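Local atomic coordinates of putative SAM-dependent O-methyltranferase (Podospora anserina, PDB entry 4YMH), a protein that binds S-adenosyl-L-methionine and its product S-adenosyl-L-homocysteine and probably transfers methyl groups to oxygen atoms of substrates, as in cation-dependent O-methyltransferases. Residues 205-208 and 209-213; 109-113 and 114-118. All coordinates share one frame; numbering follows the deposited sequence.

Contact 1: residues 205-208 and 209-213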
# COMPACT_ATOMS: atom_id res chain seq x y z
N ASP A 205 -7.00 11.58 14.69
CA ASP A 205 -6.20 10.94 15.73
C ASP A 205 -7.13 10.15 16.65
O ASP A 205 -6.84 8.99 17.02
CB ASP A 205 -5.41 11.99 16.51
CG ASP A 205 -4.72 11.40 17.73
OD1 ASP A 205 -3.88 10.48 17.59
OD2 ASP A 205 -5.04 11.86 18.85
N LYS A 206 -8.26 10.75 17.03
CA LYS A 206 -9.23 9.99 17.83
C LYS A 206 -9.75 8.74 17.09
O LYS A 206 -9.89 7.66 17.67
CB LYS A 206 -10.40 10.89 18.23
CG LYS A 206 -10.03 11.96 19.25
CD LYS A 206 -11.27 12.68 19.76
CE LYS A 206 -10.92 13.67 20.87
NZ LYS A 206 -10.30 14.91 20.33
N PHE A 207 -10.03 8.91 15.80
CA PHE A 207 -10.45 7.82 14.91
C PHE A 207 -9.45 6.66 14.96
O PHE A 207 -9.80 5.50 15.25
CB PHE A 207 -10.60 8.35 13.49
CG PHE A 207 -10.73 7.28 12.42
CD1 PHE A 207 -11.84 6.44 12.38
CD2 PHE A 207 -9.75 7.13 11.44
CE1 PHE A 207 -11.97 5.46 11.38
CE2 PHE A 207 -9.87 6.15 10.45
CZ PHE A 207 -10.99 5.32 10.42
N SER A 208 -8.19 7.01 14.70
CA SER A 208 -7.11 6.03 14.63
C SER A 208 -6.94 5.29 15.94
O SER A 208 -6.76 4.08 15.95
CB SER A 208 -5.79 6.71 14.25
OG SER A 208 -5.86 7.26 12.96
N ALA A 209 -7.00 6.01 17.06
CA ALA A 209 -6.86 5.37 18.37
C ALA A 209 -8.04 4.44 18.65
O ALA A 209 -7.88 3.38 19.24
CB ALA A 209 -6.72 6.41 19.48
N GLY A 210 -9.23 4.85 18.21
CA GLY A 210 -10.42 4.04 18.41
C GLY A 210 -10.37 2.72 17.65
O GLY A 210 -10.88 1.70 18.15
N LEU A 211 -9.81 2.73 16.45
CA LEU A 211 -9.69 1.48 15.70
C LEU A 211 -8.89 0.44 16.46
O LEU A 211 -9.18 -0.76 16.39
CB LEU A 211 -9.05 1.73 14.34
CG LEU A 211 -9.82 2.59 13.36
CD1 LEU A 211 -9.05 2.67 12.05
CD2 LEU A 211 -11.26 2.09 13.14
N MET A 212 -7.89 0.89 17.20
CA MET A 212 -7.04 -0.06 17.92
C MET A 212 -7.77 -0.74 19.07
O MET A 212 -7.33 -1.79 19.55
CB MET A 212 -5.77 0.62 18.43
CG MET A 212 -4.85 1.08 17.31
SD MET A 212 -4.44 -0.23 16.12
CE MET A 212 -3.44 -1.30 17.13
N GLU A 213 -8.90 -0.17 19.49
CA GLU A 213 -9.65 -0.74 20.61
C GLU A 213 -10.75 -1.69 20.15
O GLU A 213 -11.43 -2.31 20.97
CB GLU A 213 -10.27 0.37 21.47
CG GLU A 213 -9.26 1.35 22.03
CD GLU A 213 -8.22 0.66 22.90
OE1 GLU A 213 -8.60 -0.18 23.74
OE2 GLU A 213 -7.01 0.95 22.72
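F207 and L211, one helical turn apart, meet where a methyl group of the leucine lies over one face of the phenyl ring. L211 CD1 sits 4.1 Å from the centroid of the F207 ring and 28° off its normal, a CH-pi contact over the face, with F207 CZ 3.7 Å from L211 CD1. The other methyl, CD2, rests near F207 CE1. The ring gets there because F207 CG stands anti to the backbone N (chi1 167°), which tips it along the helix toward L211. At the backbone, L211 N donates to F207 O at 3.0 Å, and L211 CG also lies against that oxygen at 3.5 Å. The same i to i+4 pattern joins A209 N to D205 O (3.0 Å) and G210 N to K206 O (2.9 Å). Farther out, Y150 meets the F207 ring edge-to-face and V154 touches both apolar side chains. With an alanine here instead of F207, the methyls of L211 would probably lose the ring face they rest on, and a gap would open beside Y150 and V154. S208 OG is hydrogen-bonded back to L204 O, and D205 OD1 to Y19 OH of the second subunit. This is the end of an amphipathic helix, 194-212, of the Rossmann-like methyltransferase fold, whose apolar side packs on helix 150-159 and on strands 217-222 and 228-233, while D205, S208 and M212 meet the second subunit.

Contact 2: residues 109-113 and 114-118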
# COMPACT_ATOMS: atom_id res chain seq x y z
N GLU A 109 -23.72 14.62 -13.96
CA GLU A 109 -23.37 15.02 -15.32
C GLU A 109 -22.11 14.27 -15.79
O GLU A 109 -22.08 13.75 -16.92
CB GLU A 109 -23.19 16.54 -15.40
CG GLU A 109 -22.43 17.02 -16.61
CD GLU A 109 -22.28 18.54 -16.64
OE1 GLU A 109 -22.69 19.20 -15.66
OE2 GLU A 109 -21.76 19.07 -17.64
N ALA A 110 -21.11 14.18 -14.93
CA ALA A 110 -19.87 13.48 -15.28
C ALA A 110 -20.09 12.01 -15.65
O ALA A 110 -19.53 11.51 -16.63
CB ALA A 110 -18.88 13.58 -14.11
N PHE A 111 -20.90 11.32 -14.85
CA PHE A 111 -21.20 9.92 -15.06
C PHE A 111 -21.89 9.74 -16.40
O PHE A 111 -21.53 8.85 -17.18
CB PHE A 111 -22.06 9.36 -13.93
CG PHE A 111 -21.36 9.29 -12.59
CD1 PHE A 111 -19.98 9.18 -12.51
CD2 PHE A 111 -22.09 9.36 -11.41
CE1 PHE A 111 -19.33 9.12 -11.28
CE2 PHE A 111 -21.46 9.30 -10.17
CZ PHE A 111 -20.07 9.18 -10.10
N LYS A 112 -22.86 10.60 -16.69
CA LYS A 112 -23.52 10.52 -18.00
C LYS A 112 -22.56 10.78 -19.15
O LYS A 112 -22.63 10.10 -20.18
CB LYS A 112 -24.70 11.50 -18.08
CG LYS A 112 -25.85 11.16 -17.14
CD LYS A 112 -27.01 12.12 -17.35
CE LYS A 112 -27.97 12.12 -16.18
NZ LYS A 112 -28.58 10.78 -15.98
N LYS A 113 -21.68 11.76 -19.01
CA LYS A 113 -20.72 12.05 -20.09
C LYS A 113 -19.79 10.86 -20.33
O LYS A 113 -19.42 10.58 -21.46
CB LYS A 113 -19.88 13.28 -19.77
CG LYS A 113 -20.59 14.60 -19.88
CD LYS A 113 -19.58 15.73 -19.82
CE LYS A 113 -20.24 17.05 -19.50
NZ LYS A 113 -21.32 17.41 -20.48
N TYR A 114 -19.45 10.18 -19.25
CA TYR A 114 -18.51 9.06 -19.28
C TYR A 114 -19.17 7.81 -19.85
O TYR A 114 -18.48 6.90 -20.32
CB TYR A 114 -18.01 8.77 -17.87
CG TYR A 114 -16.59 8.27 -17.79
CD1 TYR A 114 -16.30 6.91 -17.83
CD2 TYR A 114 -15.53 9.16 -17.66
CE1 TYR A 114 -15.00 6.45 -17.77
CE2 TYR A 114 -14.22 8.71 -17.57
CZ TYR A 114 -13.96 7.36 -17.62
OH TYR A 114 -12.66 6.92 -17.54
N GLY A 115 -20.49 7.79 -19.81
CA GLY A 115 -21.25 6.66 -20.31
C GLY A 115 -21.20 5.45 -19.38
O GLY A 115 -21.11 4.32 -19.85
N VAL A 116 -21.26 5.69 -18.08
CA VAL A 116 -21.32 4.57 -17.14
C VAL A 116 -22.68 3.89 -17.26
O VAL A 116 -23.65 4.49 -17.72
CB VAL A 116 -21.08 5.03 -15.68
CG1 VAL A 116 -19.76 5.78 -15.58
CG2 VAL A 116 -22.22 5.90 -15.19
N GLY A 117 -22.76 2.63 -16.86
CA GLY A 117 -24.02 1.92 -16.94
C GLY A 117 -24.88 2.18 -15.72
O GLY A 117 -24.67 3.15 -14.99
N ASP A 118 -25.80 1.29 -15.44
CA ASP A 118 -26.62 1.38 -14.26
C ASP A 118 -25.81 0.99 -13.05
O ASP A 118 -26.19 1.25 -11.95
CB ASP A 118 -27.78 0.40 -14.36
CG ASP A 118 -28.96 0.97 -15.13
OD1 ASP A 118 -30.10 0.72 -14.72
OD2 ASP A 118 -28.76 1.68 -16.12
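F111 O is gripped by two backbone N-H groups as the helix runs out: V116 N donates to it at 3.3 Å in a nearly straight bond (172°), and G115 N reaches it at 3.0 Å in a weak, strongly bent one. G115 N also bonds to K112 O at 3.2 Å, approaching from above the carbonyl plane, whereas Y114 N still makes the regular helical bond to A110 O (2.9 Å). The positive phi of G115 (75°), a backbone shape that residues with a side chain adopt less readily, turns the chain back so that V116 folds onto the last turn. There V116 CG2 packs 3.7 Å from F111 CB and also leans on F111 O; V116 CG1 stands anti to the carbonyl carbon (chi1 -55°), which puts CG2 between the backbone N and the carbonyl carbon. L81 of helix 78-86 touches both Y114 and V116, A80 touches F111, and Y114 OH is hydrogen-bonded to E85 OE2. On the outer side, K113 NZ and E109 OE2 form a salt bridge of 3.3 Å along one turn. The bonds V116 N to F111 O and G115 N to K112 O, with G115 at the C-prime position, make a Schellman motif, accompanied by the F111–V116 apolar contact, that ends helix 101-114 ahead of strand 120-124.

Both contacts are local and set at the C-terminal parts of helices, but their centres lie about 37 Å apart on opposite sides of the chain's centre and share no element. Each mixes buried residues (F207, S208 and L211; A110 and F111) with exposed ones. Contact 1 keeps regular i to i+4 bonding, and its apolar side is an aromatic–aliphatic pair buried against helix 150-159 and the antiparallel strands. In contact 2 the bonding changes as the chain leaves the helix, and the reversal at G115 brings V116 against F111 CB. Their surroundings differ too: 205-213 borders the second subunit, whereas no other chain of the assembly touches 109-118, which packs on helices 29-41 and 78-86.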